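Local coordinates for minor capsid protein (Cafeteriavirus-dependent mavirus, PDB 6G42), which forms, as five copies of a single jelly-roll protein, the penton of the mavirus capsid, probably closing the vertices of the icosahedral shell, at residues F158-D161 / M162-D165; V181-E185 / D186-Q190; I42-P45 / D46-Y49; E256-S259 / N260-H263; L289-L292 / P293-I297. All coordinates share one frame; numbering follows the deposited sequence.

Contact 1 of 5, residues F158-D161 / M162-D165; sequences FNDD and MRVD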
loop_
_atom_site.group_PDB
_atom_site.type_symbol
_atom_site.label_atom_id
_atom_site.label_comp_id
_atom_site.label_asym_id
_atom_site.label_seq_id
_atom_site.Cartn_x
_atom_site.Cartn_y
_atom_site.Cartn_z
ATOM N N PHE C 158 -29.353 16.540 15.107
ATOM C CA PHE C 158 -28.008 16.436 15.686
ATOM C C PHE C 158 -27.505 17.860 15.908
ATOM O O PHE C 158 -27.571 18.691 14.998
ATOM C CB PHE C 158 -27.047 15.757 14.691
ATOM C CG PHE C 158 -27.074 14.240 14.691
ATOM C CD1 PHE C 158 -28.211 13.505 15.034
ATOM C CD2 PHE C 158 -25.943 13.541 14.279
ATOM C CE1 PHE C 158 -28.203 12.117 15.001
ATOM C CE2 PHE C 158 -25.934 12.153 14.244
ATOM C CZ PHE C 158 -27.066 11.441 14.605
ATOM N N ASN C 159 -26.985 18.145 17.101
ATOM C CA ASN C 159 -26.311 19.433 17.360
ATOM C C ASN C 159 -24.918 19.439 16.710
ATOM O O ASN C 159 -24.513 18.445 16.109
ATOM C CB ASN C 159 -26.262 19.759 18.863
ATOM C CG ASN C 159 -25.259 18.918 19.631
ATOM O OD1 ASN C 159 -24.964 17.787 19.262
ATOM N ND2 ASN C 159 -24.756 19.461 20.734
ATOM N N ASP C 160 -24.190 20.544 16.835
ATOM C CA ASP C 160 -22.948 20.724 16.078
ATOM C C ASP C 160 -21.809 19.760 16.451
ATOM O O ASP C 160 -21.000 19.419 15.592
ATOM C CB ASP C 160 -22.452 22.171 16.156
ATOM C CG ASP C 160 -21.464 22.514 15.042
ATOM O OD1 ASP C 160 -21.725 22.148 13.872
ATOM O OD2 ASP C 160 -20.421 23.141 15.342
ATOM N N ASP C 161 -21.736 19.326 17.707
ATOM C CA ASP C 161 -20.748 18.304 18.098
ATOM C C ASP C 161 -21.078 16.929 17.502
ATOM O O ASP C 161 -20.179 16.225 17.040
ATOM C CB ASP C 161 -20.585 18.226 19.621
ATOM C CG ASP C 161 -19.683 19.336 20.180
ATOM O OD1 ASP C 161 -19.508 20.383 19.515
ATOM O OD2 ASP C 161 -19.145 19.157 21.298
ATOM N N MET C 162 -22.358 16.561 17.512
ATOM C CA MET C 162 -22.834 15.335 16.853
ATOM C C MET C 162 -22.634 15.407 15.338
ATOM O O MET C 162 -22.117 14.476 14.729
ATOM C CB MET C 162 -24.317 15.100 17.160
ATOM C CG MET C 162 -24.598 14.609 18.573
ATOM S SD MET C 162 -24.355 12.834 18.758
ATOM C CE MET C 162 -25.828 12.216 17.954
ATOM N N ARG C 163 -23.058 16.520 14.749
ATOM C CA ARG C 163 -22.859 16.810 13.326
ATOM C C ARG C 163 -21.429 16.511 12.873
ATOM O O ARG C 163 -21.219 15.774 11.914
ATOM C CB ARG C 163 -23.202 18.282 13.058
ATOM C CG ARG C 163 -22.840 18.836 11.683
ATOM C CD ARG C 163 -23.722 18.265 10.597
ATOM N NE ARG C 163 -23.584 19.027 9.352
ATOM C CZ ARG C 163 -22.775 18.723 8.338
ATOM N NH1 ARG C 163 -21.981 17.646 8.367
ATOM N NH2 ARG C 163 -22.759 19.512 7.268
ATOM N N VAL C 164 -20.456 17.082 13.576
ATOM C CA VAL C 164 -19.048 16.954 13.196
ATOM C C VAL C 164 -18.560 15.509 13.340
ATOM O O VAL C 164 -17.992 14.947 12.396
ATOM C CB VAL C 164 -18.142 17.945 13.978
ATOM C CG1 VAL C 164 -16.668 17.722 13.666
ATOM C CG2 VAL C 164 -18.497 19.379 13.616
ATOM N N ASP C 165 -18.793 14.908 14.504
ATOM C CA ASP C 165 -18.278 13.560 14.785
ATOM C C ASP C 165 -19.004 12.434 14.043
ATOM O O ASP C 165 -18.447 11.344 13.904
ATOM C CB ASP C 165 -18.250 13.297 16.291
ATOM C CG ASP C 165 -17.181 14.117 17.014
ATOM O OD1 ASP C 165 -16.431 14.882 16.364
ATOM O OD2 ASP C 165 -17.085 13.993 18.250
#
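Met-162 folds over the ring of Phe-158, and this is the well-packed side of the turn. The methyl CE lies 3.6 Å from the Phe-158 ring centroid and 9° from the ring normal, which makes it a CH-pi contact over the middle of one face. SD stands farther above that face, 4.9 Å from the centroid, so the pair is also a Met-aromatic contact. Bends at both chi2 and chi3 of Met-162 bring the methyl back over the ring. Beside this, Asn-159 occupies the N-cap of the helix. With CG placed between the backbone N and the carbonyl carbon (chi1 74°), OD1 turns back to accept a weak capping bond from Met-162 N at 3.4 Å. The backbone O of Asn-159 takes the nearly straight bond from Arg-163 N, 2.8 Å long at 173°. Asn-159 ND2 donates to Asp-72 O.

The acidic side is looser. Asp-160 OD1 comes no nearer to the Arg-163 side chain than 4.1 Å, at CG, and its carboxylate is almost perpendicular to the guanidinium. These charges do not pair; instead, Asp-160 OD2 and the partly exposed Asp-161 OD1 both accept from Gln-294 NE2 of the second subunit.

Phe-158 ends strand 154-158, paired there with Ser-179, and helix 160-165 starts two residues on. Tyr-73, just before strand 74-79, packs on Met-162, while Arg-163 extends over strand 171-173.

Contact 2 of 5, residues V181-E185 / D186-Q190; sequences VILNE and DVETQ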
loop_
_atom_site.group_PDB
_atom_site.type_symbol
_atom_site.label_atom_id
_atom_site.label_comp_id
_atom_site.label_asym_id
_atom_site.label_seq_id
_atom_site.Cartn_x
_atom_site.Cartn_y
_atom_site.Cartn_z
ATOM N N VAL C 181 -31.249 15.112 10.182
ATOM C CA VAL C 181 -30.716 13.896 9.569
ATOM C C VAL C 181 -31.689 13.432 8.481
ATOM O O VAL C 181 -32.790 12.960 8.779
ATOM C CB VAL C 181 -30.495 12.777 10.613
ATOM C CG1 VAL C 181 -29.944 11.514 9.962
ATOM C CG2 VAL C 181 -29.545 13.253 11.703
ATOM N N ILE C 182 -31.268 13.574 7.226
ATOM C CA ILE C 182 -32.060 13.149 6.072
ATOM C C ILE C 182 -32.025 11.620 5.951
ATOM O O ILE C 182 -30.952 11.033 5.801
ATOM C CB ILE C 182 -31.548 13.827 4.778
ATOM C CG1 ILE C 182 -31.842 15.335 4.839
ATOM C CG2 ILE C 182 -32.200 13.222 3.535
ATOM C CD1 ILE C 182 -31.058 16.171 3.846
ATOM N N LEU C 183 -33.204 10.999 6.006
ATOM C CA LEU C 183 -33.352 9.540 5.944
ATOM C C LEU C 183 -34.343 9.144 4.849
ATOM O O LEU C 183 -35.485 9.600 4.863
ATOM C CB LEU C 183 -33.851 9.014 7.290
ATOM C CG LEU C 183 -32.995 9.329 8.517
ATOM C CD1 LEU C 183 -33.740 8.974 9.794
ATOM C CD2 LEU C 183 -31.666 8.594 8.449
ATOM N N ASN C 184 -33.907 8.296 3.915
ATOM C CA ASN C 184 -34.745 7.827 2.791
ATOM C C ASN C 184 -35.103 6.335 2.772
ATOM O O ASN C 184 -35.931 5.921 1.957
ATOM C CB ASN C 184 -34.062 8.181 1.465
ATOM C CG ASN C 184 -34.168 9.656 1.131
ATOM O OD1 ASN C 184 -35.262 10.223 1.129
ATOM N ND2 ASN C 184 -33.038 10.285 0.837
ATOM N N GLU C 185 -34.491 5.536 3.648
ATOM C CA GLU C 185 -34.691 4.076 3.660
ATOM C C GLU C 185 -34.776 3.541 5.089
ATOM O O GLU C 185 -34.478 4.262 6.047
ATOM C CB GLU C 185 -33.566 3.382 2.886
ATOM C CG GLU C 185 -33.287 4.021 1.528
ATOM C CD GLU C 185 -32.393 3.194 0.629
ATOM O OE1 GLU C 185 -31.496 2.493 1.146
ATOM O OE2 GLU C 185 -32.579 3.268 -0.605
ATOM N N ASP C 186 -35.200 2.280 5.217
ATOM C CA ASP C 186 -35.402 1.634 6.528
ATOM C C ASP C 186 -34.142 1.739 7.373
ATOM O O ASP C 186 -34.166 2.305 8.467
ATOM C CB ASP C 186 -35.795 0.148 6.382
ATOM C CG ASP C 186 -37.307 -0.080 6.251
ATOM O OD1 ASP C 186 -38.105 0.865 6.420
ATOM O OD2 ASP C 186 -37.701 -1.238 5.992
ATOM N N VAL C 187 -33.049 1.209 6.830
ATOM C CA VAL C 187 -31.739 1.227 7.477
ATOM C C VAL C 187 -30.821 2.159 6.681
ATOM O O VAL C 187 -30.434 1.837 5.557
ATOM C CB VAL C 187 -31.140 -0.199 7.553
ATOM C CG1 VAL C 187 -29.770 -0.193 8.224
ATOM C CG2 VAL C 187 -32.084 -1.134 8.301
ATOM N N GLU C 188 -30.497 3.312 7.268
ATOM C CA GLU C 188 -29.554 4.281 6.682
ATOM C C GLU C 188 -28.223 4.254 7.442
ATOM O O GLU C 188 -28.203 4.246 8.674
ATOM C CB GLU C 188 -30.141 5.698 6.706
ATOM C CG GLU C 188 -31.230 5.956 5.667
ATOM C CD GLU C 188 -30.705 6.264 4.269
ATOM O OE1 GLU C 188 -29.491 6.116 4.003
ATOM O OE2 GLU C 188 -31.529 6.663 3.418
ATOM N N THR C 189 -27.123 4.256 6.690
ATOM C CA THR C 189 -25.771 4.134 7.249
ATOM C C THR C 189 -24.884 5.290 6.780
ATOM O O THR C 189 -25.178 5.942 5.783
ATOM C CB THR C 189 -25.131 2.762 6.888
ATOM O OG1 THR C 189 -23.806 2.678 7.431
ATOM C CG2 THR C 189 -25.075 2.532 5.379
ATOM N N GLN C 190 -23.809 5.536 7.527
ATOM C CA GLN C 190 -22.789 6.528 7.168
ATOM C C GLN C 190 -22.161 6.185 5.819
ATOM O O GLN C 190 -21.973 5.009 5.512
ATOM C CB GLN C 190 -21.678 6.538 8.228
ATOM C CG GLN C 190 -22.034 7.180 9.562
ATOM C CD GLN C 190 -20.870 7.160 10.555
ATOM O OE1 GLN C 190 -20.466 6.099 11.027
ATOM N NE2 GLN C 190 -20.335 8.335 10.881
#
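Glu-188 reaches back across the bend to the backbone of Asn-184, whose N donates to OE2 at 2.9 Å with an N-H...O angle of 150°. The donor meets OE2 on the anti side of the carboxylate, 26° out of its plane, so the bond is sound in length but not ideally directed. Glu-185 N lies 3.2 Å from the same OE2, which places two successive amide nitrogens around one carboxylate oxygen. Apolar atoms make the other half of this first shell: Leu-183 CD2 rests 3.7 Å from Glu-188 CB, the two side chains running past each other in opposite senses.

A bend at chi2 of Glu-188 (-81°) turns the carboxylate toward the Asn-184 amide. The Glu-185 side chain crosses that of Glu-188 at about a right angle, its CG 3.7 Å from Glu-188 OE2. The two acids approach without touching, OE1 of Glu-185 being 4.7 Å from OE2 of Glu-188; the main-chain N-H donor would probably stabilise the charged form of Glu-188.

Farther out, strand 141-145 and the residue after it, Thr-146, set the positions. Glu-188 is backbone-bonded to Ile-144 and Asp-186 to Thr-146, while Ile-144 also packs on Leu-183. Asp-186 OD1 is tied by a salt bridge to Arg-151.

The arrangement is a side-chain-to-main-chain bond closing a connection between two antiparallel sheets: strand 179-181 belongs to the five-stranded one, and strand 187-189 forms an outer strand of the three-stranded one within this chain.

Contact 3 of 5, residues I42-P45 / D46-Y49; sequences ILDP and DKNY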
loop_
_atom_site.group_PDB
_atom_site.type_symbol
_atom_site.label_atom_id
_atom_site.label_comp_id
_atom_site.label_asym_id
_atom_site.label_seq_id
_atom_site.Cartn_x
_atom_site.Cartn_y
_atom_site.Cartn_z
ATOM N N ILE C 42 27.939 3.801 29.299
ATOM C CA ILE C 42 27.388 3.361 28.014
ATOM C C ILE C 42 28.142 3.974 26.826
ATOM O O ILE C 42 28.465 3.268 25.866
ATOM C CB ILE C 42 25.879 3.697 27.929
ATOM C CG1 ILE C 42 25.113 2.975 29.048
ATOM C CG2 ILE C 42 25.297 3.296 26.577
ATOM C CD1 ILE C 42 23.802 3.627 29.422
ATOM N N LEU C 43 28.419 5.276 26.912
ATOM C CA LEU C 43 29.044 6.055 25.828
ATOM C C LEU C 43 30.517 6.407 26.104
ATOM O O LEU C 43 30.959 6.428 27.258
ATOM C CB LEU C 43 28.249 7.346 25.613
ATOM C CG LEU C 43 26.743 7.196 25.376
ATOM C CD1 LEU C 43 26.049 8.548 25.450
ATOM C CD2 LEU C 43 26.473 6.527 24.038
ATOM N N ASP C 44 31.266 6.678 25.034
ATOM C CA ASP C 44 32.641 7.191 25.148
ATOM C C ASP C 44 32.605 8.661 25.577
ATOM O O ASP C 44 31.719 9.405 25.139
ATOM C CB ASP C 44 33.397 7.105 23.812
ATOM C CG ASP C 44 33.608 5.678 23.330
ATOM O OD1 ASP C 44 32.898 4.758 23.792
ATOM O OD2 ASP C 44 34.492 5.479 22.466
ATOM N N PRO C 45 33.559 9.089 26.431
ATOM C CA PRO C 45 33.629 10.512 26.789
ATOM C C PRO C 45 34.185 11.423 25.681
ATOM O O PRO C 45 33.873 12.610 25.667
ATOM C CB PRO C 45 34.537 10.523 28.020
ATOM C CG PRO C 45 35.384 9.309 27.879
ATOM C CD PRO C 45 34.550 8.284 27.171
ATOM N N ASP C 46 34.981 10.872 24.765
ATOM C CA ASP C 46 35.619 11.666 23.700
ATOM C C ASP C 46 34.721 12.038 22.509
ATOM O O ASP C 46 35.114 12.882 21.699
ATOM C CB ASP C 46 36.869 10.943 23.174
ATOM C CG ASP C 46 37.971 10.812 24.228
ATOM O OD1 ASP C 46 37.979 11.571 25.223
ATOM O OD2 ASP C 46 38.849 9.941 24.050
ATOM N N LYS C 47 33.538 11.423 22.402
ATOM C CA LYS C 47 32.627 11.632 21.257
ATOM C C LYS C 47 31.321 12.333 21.646
ATOM O O LYS C 47 30.960 12.392 22.822
ATOM C CB LYS C 47 32.293 10.294 20.596
ATOM C CG LYS C 47 33.494 9.538 20.044
ATOM C CD LYS C 47 33.123 8.103 19.702
ATOM C CE LYS C 47 34.315 7.269 19.255
ATOM N NZ LYS C 47 34.367 7.107 17.775
ATOM N N ASN C 48 30.634 12.862 20.634
ATOM C CA ASN C 48 29.268 13.388 20.764
ATOM C C ASN C 48 28.282 12.440 20.091
ATOM O O ASN C 48 28.589 11.869 19.043
ATOM C CB ASN C 48 29.153 14.766 20.108
ATOM C CG ASN C 48 29.860 15.853 20.894
ATOM O OD1 ASN C 48 29.939 15.804 22.124
ATOM N ND2 ASN C 48 30.365 16.854 20.186
ATOM N N TYR C 49 27.092 12.308 20.677
ATOM C CA TYR C 49 26.095 11.333 20.224
ATOM C C TYR C 49 24.711 11.915 19.966
ATOM O O TYR C 49 24.290 12.878 20.606
ATOM C CB TYR C 49 25.947 10.222 21.254
ATOM C CG TYR C 49 27.181 9.381 21.429
ATOM C CD1 TYR C 49 28.212 9.794 22.269
ATOM C CD2 TYR C 49 27.321 8.165 20.764
ATOM C CE1 TYR C 49 29.351 9.020 22.441
ATOM C CE2 TYR C 49 28.456 7.381 20.930
ATOM C CZ TYR C 49 29.467 7.812 21.772
ATOM O OH TYR C 49 30.590 7.043 21.946
#
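Leu-43 lies across the face of Tyr-49; the leucine and the tyrosine run antiparallel, each pointing back toward the other's root. Leu-43 CD2 sits 3.7 Å from the ring centroid and 9° off the normal, a CH-pi contact over the centre of the ring, while Leu-43 CB reaches the same ring at CE1, 3.8 Å away. One methyl thus covers the middle and the root of the leucine covers the hydroxyl end.

The ring's long axis brings its OH up to the backbone N of Asp-44, just beyond Leu-43. Asp-44 N donates to Tyr-49 OH at 3.2 Å, with an N-H...O angle of 153°. Gln-7 OE1 is a second hydrogen-bonding partner of this hydroxyl, which helps fix the direction of the phenol. Asp-44 O approaches the rim of the ring, 3.6 Å from CE1 of Tyr-49.

The Asp-44 carboxylate is turned steeply against the ring, their planes 71° apart. Lys-47 runs beside Asp-44 and points the same way, CE 3.7 Å from OD2, yet the bend at chi4 holds NZ 5.0 Å from OD2, and no salt bridge forms.

Ile-9 and Phe-303 from neighbouring strands pack on both Leu-43 and Tyr-49. This is the loop between strands 33-37 and 49-62, which correspond by sheet order to C and D of a viral jelly roll: a CD loop passing from the CHEF to the BIDG sheet.

Contact 4 of 5, residues E256-S259 / N260-H263; sequences ENSS and NKYH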
loop_
_atom_site.group_PDB
_atom_site.type_symbol
_atom_site.label_atom_id
_atom_site.label_comp_id
_atom_site.label_asym_id
_atom_site.label_seq_id
_atom_site.Cartn_x
_atom_site.Cartn_y
_atom_site.Cartn_z
ATOM N N GLU C 256 11.129 3.499 9.725
ATOM C CA GLU C 256 11.274 3.534 8.257
ATOM C C GLU C 256 10.881 4.894 7.652
ATOM O O GLU C 256 11.152 5.149 6.475
ATOM C CB GLU C 256 10.476 2.387 7.608
ATOM C CG GLU C 256 8.952 2.473 7.720
ATOM C CD GLU C 256 8.292 1.110 7.907
ATOM O OE1 GLU C 256 8.628 0.168 7.160
ATOM O OE2 GLU C 256 7.436 0.976 8.806
ATOM N N ASN C 257 10.258 5.753 8.468
ATOM C CA ASN C 257 9.751 7.073 8.035
ATOM C C ASN C 257 10.483 8.275 8.662
ATOM O O ASN C 257 10.861 9.203 7.945
ATOM C CB ASN C 257 8.228 7.182 8.273
ATOM C CG ASN C 257 7.819 6.918 9.720
ATOM O OD1 ASN C 257 8.637 6.517 10.553
ATOM N ND2 ASN C 257 6.543 7.138 10.020
ATOM N N SER C 258 10.692 8.247 9.980
ATOM C CA SER C 258 11.251 9.388 10.734
ATOM C C SER C 258 12.791 9.390 10.782
ATOM O O SER C 258 13.399 9.284 11.857
ATOM C CB SER C 258 10.675 9.418 12.157
ATOM O OG SER C 258 9.256 9.433 12.151
ATOM N N SER C 259 13.406 9.528 9.606
ATOM C CA SER C 259 14.864 9.680 9.467
ATOM C C SER C 259 15.393 10.821 10.336
ATOM O O SER C 259 16.463 10.701 10.929
ATOM C CB SER C 259 15.256 9.932 7.998
ATOM O OG SER C 259 15.020 8.797 7.177
ATOM N N ASN C 260 14.625 11.909 10.418
ATOM C CA ASN C 260 14.992 13.091 11.205
ATOM C C ASN C 260 14.856 12.972 12.733
ATOM O O ASN C 260 15.392 13.828 13.433
ATOM C CB ASN C 260 14.167 14.308 10.748
ATOM C CG ASN C 260 14.577 14.825 9.381
ATOM O OD1 ASN C 260 15.763 14.894 9.057
ATOM N ND2 ASN C 260 13.597 15.233 8.587
ATOM N N LYS C 261 14.174 11.946 13.258
ATOM C CA LYS C 261 13.828 11.903 14.708
ATOM C C LYS C 261 15.010 11.583 15.650
ATOM O O LYS C 261 15.045 10.557 16.339
ATOM C CB LYS C 261 12.607 11.004 14.982
ATOM C CG LYS C 261 11.296 11.774 14.958
ATOM C CD LYS C 261 10.107 10.951 15.437
ATOM C CE LYS C 261 8.873 11.825 15.655
ATOM N NZ LYS C 261 8.494 12.664 14.475
ATOM N N TYR C 262 15.948 12.526 15.689
ATOM C CA TYR C 262 17.155 12.453 16.490
ATOM C C TYR C 262 17.057 13.465 17.634
ATOM O O TYR C 262 16.376 14.493 17.521
ATOM C CB TYR C 262 18.371 12.783 15.620
ATOM C CG TYR C 262 18.852 11.666 14.707
ATOM C CD1 TYR C 262 19.498 10.545 15.227
ATOM C CD2 TYR C 262 18.703 11.750 13.316
ATOM C CE1 TYR C 262 19.959 9.530 14.400
ATOM C CE2 TYR C 262 19.166 10.737 12.480
ATOM C CZ TYR C 262 19.794 9.630 13.027
ATOM O OH TYR C 262 20.252 8.617 12.215
ATOM N N HIS C 263 17.743 13.163 18.734
ATOM C CA HIS C 263 17.888 14.089 19.864
ATOM C C HIS C 263 19.327 14.109 20.326
ATOM O O HIS C 263 19.981 13.068 20.347
ATOM C CB HIS C 263 16.986 13.670 21.015
ATOM C CG HIS C 263 15.537 13.755 20.683
ATOM N ND1 HIS C 263 14.858 14.951 20.648
ATOM C CD2 HIS C 263 14.646 12.801 20.329
ATOM C CE1 HIS C 263 13.603 14.730 20.301
ATOM N NE2 HIS C 263 13.448 13.433 20.105
#
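A type I beta turn from Ser-258 to Lys-261 interrupts the long strand 248-264. Lys-261 N closes it by donating to Ser-258 O at 3.1 Å. Each end of the turn is also the centre of an inverse gamma turn. At the second of these, Tyr-262 N bonds Asn-260 O at 2.7 Å, and at the first Ser-259 N makes a weak bond to Asn-257 O.

Side chains follow the backbone bond: CG and CD of Lys-261 both lie 3.7 Å from Ser-258 CB, so the aliphatic part of the lysine runs along the serine. By strand order the interrupted strand is G of the jelly roll, an outer strand of the BIDG sheet within this chain, and the turn faces other subunits. Lys-261 NZ has long, weak ion pairs with Glu-54 and Glu-55 of the second subunit, whose Trp-10 NE1 bonds Tyr-262 O. Within the chain, Ser-259 O lies 3.1 Å from Tyr-262 CE2, and Tyr-262 hydrogen-bonds through OH to Glu-304, while His-263 resumes backbone pairing with Leu-51 of strand 49-62.

Contact 5 of 5, residues L289-L292 / P293-I297; sequences LTLL and PQTVI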
loop_
_atom_site.group_PDB
_atom_site.type_symbol
_atom_site.label_atom_id
_atom_site.label_comp_id
_atom_site.label_asym_id
_atom_site.label_seq_id
_atom_site.Cartn_x
_atom_site.Cartn_y
_atom_site.Cartn_z
ATOM N N LEU C 289 0.780 4.882 29.985
ATOM C CA LEU C 289 0.479 3.563 29.439
ATOM C C LEU C 289 0.647 2.524 30.556
ATOM O O LEU C 289 1.695 2.479 31.208
ATOM C CB LEU C 289 1.412 3.233 28.267
ATOM C CG LEU C 289 1.235 1.861 27.594
ATOM C CD1 LEU C 289 -0.129 1.755 26.928
ATOM C CD2 LEU C 289 2.352 1.616 26.590
ATOM N N THR C 290 -0.370 1.686 30.760
ATOM C CA THR C 290 -0.372 0.740 31.886
ATOM C C THR C 290 -0.261 -0.711 31.429
ATOM O O THR C 290 -0.648 -1.048 30.318
ATOM C CB THR C 290 -1.613 0.923 32.791
ATOM O OG1 THR C 290 -2.802 0.636 32.053
ATOM C CG2 THR C 290 -1.687 2.353 33.331
ATOM N N LEU C 291 0.278 -1.555 32.307
ATOM C CA LEU C 291 0.477 -2.985 32.035
ATOM C C LEU C 291 -0.797 -3.818 32.245
ATOM O O LEU C 291 -1.624 -3.519 33.116
ATOM C CB LEU C 291 1.582 -3.553 32.938
ATOM C CG LEU C 291 2.995 -3.003 32.747
ATOM C CD1 LEU C 291 3.898 -3.378 33.912
ATOM C CD2 LEU C 291 3.586 -3.506 31.446
ATOM N N LEU C 292 -0.937 -4.852 31.414
ATOM C CA LEU C 292 -1.813 -5.988 31.685
ATOM C C LEU C 292 -0.930 -7.124 32.214
ATOM O O LEU C 292 0.298 -7.038 32.135
ATOM C CB LEU C 292 -2.539 -6.431 30.411
ATOM C CG LEU C 292 -3.375 -5.370 29.696
ATOM C CD1 LEU C 292 -3.918 -5.907 28.382
ATOM C CD2 LEU C 292 -4.509 -4.887 30.586
ATOM N N PRO C 293 -1.539 -8.194 32.756
ATOM C CA PRO C 293 -0.737 -9.372 33.107
ATOM C C PRO C 293 0.004 -10.016 31.918
ATOM O O PRO C 293 1.087 -10.583 32.105
ATOM C CB PRO C 293 -1.777 -10.339 33.685
ATOM C CG PRO C 293 -2.845 -9.460 34.213
ATOM C CD PRO C 293 -2.920 -8.307 33.258
ATOM N N GLN C 294 -0.566 -9.876 30.718
ATOM C CA GLN C 294 -0.077 -10.522 29.496
ATOM C C GLN C 294 0.826 -9.618 28.637
ATOM O O GLN C 294 1.291 -10.034 27.582
ATOM C CB GLN C 294 -1.274 -10.989 28.655
ATOM C CG GLN C 294 -2.318 -11.805 29.424
ATOM C CD GLN C 294 -3.367 -10.959 30.146
ATOM O OE1 GLN C 294 -3.202 -9.753 30.316
ATOM N NE2 GLN C 294 -4.450 -11.598 30.578
ATOM N N THR C 295 1.079 -8.396 29.098
ATOM C CA THR C 295 1.817 -7.398 28.328
ATOM C C THR C 295 3.289 -7.762 28.187
ATOM O O THR C 295 3.962 -8.052 29.173
ATOM C CB THR C 295 1.719 -5.998 28.986
ATOM O OG1 THR C 295 0.345 -5.582 29.038
ATOM C CG2 THR C 295 2.529 -4.951 28.213
ATOM N N VAL C 296 3.769 -7.748 26.948
ATOM C CA VAL C 296 5.197 -7.756 26.659
ATOM C C VAL C 296 5.516 -6.466 25.930
ATOM O O VAL C 296 4.768 -6.037 25.057
ATOM C CB VAL C 296 5.631 -8.964 25.811
ATOM C CG1 VAL C 296 7.135 -8.922 25.529
ATOM C CG2 VAL C 296 5.269 -10.255 26.531
ATOM N N ILE C 297 6.628 -5.849 26.314
ATOM C CA ILE C 297 7.054 -4.583 25.740
ATOM C C ILE C 297 8.513 -4.702 25.313
ATOM O O ILE C 297 9.346 -5.135 26.094
ATOM C CB ILE C 297 6.776 -3.423 26.719
ATOM C CG1 ILE C 297 5.272 -3.139 26.686
ATOM C CG2 ILE C 297 7.550 -2.166 26.342
ATOM C CD1 ILE C 297 4.760 -2.223 27.757
#
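Thr-295 OG1 accepts the backbone N-H of Leu-292 at 2.8 Å and 156°, the shorter of two bonds that join the ends of a type I beta turn. The other runs in reverse: Thr-295 N reaches Leu-292 O at 3.4 Å, straight at 165° but weak for its length. One threonine therefore uses both its hydroxyl and its amide on the same residue. OG1 is also hydrogen-bonded to Lys-60 O, and Leu-292 O, besides its weak bond from Thr-295 N, to Ser-17 OG.

The threonine side chain divides the polar from the apolar side. Its chi1 of -61° sets OG1 next to its own backbone N, facing Leu-292, and leaves CG2 opposite that N, where it meets Leu-291 CD2 at 3.7 Å. The same leucine methyl touches Ile-297 CD1 at 4.1 Å. At the turn corner, the bend at chi2 of Gln-294 folds OE1 back to 3.4 Å from Leu-292 CB, while its NE2 bonds Asp-160 and Asp-161 of the third subunit.

Leu-291 is backed by Leu-21 and Ala-22 of helix 19-22. Beyond the turn the chain enters strand 296-305, where Val-296 bonds His-59 of strand 49-62 and Ile-297 bonds Ile-15 of strand 8-15, placing the new strand between those two.

Overall arrangement
Along the chain the order is contact 3, 1, 2, 4, 5. Contacts 1 and 2 lie in the domain inserted between strands 49-62 and 201-207; their centres are 16 Å apart and they touch where Phe-158 CD1 meets Val-181 CG2 at 3.6 Å. The other three belong to the jelly roll: contact 3 and contact 4 have centres 21 Å apart, and contacts 4 and 5 reach the same four-stranded sheet with centres 26 Å apart. Contacts 3 and 2, their centres about 64 Å apart, lie at opposite ends of the elongated subunit. Contacts 1 and 5 have centres about 36 Å apart within a chain, yet meet between neighbouring subunits, joining insertion to jelly roll around the pentamer.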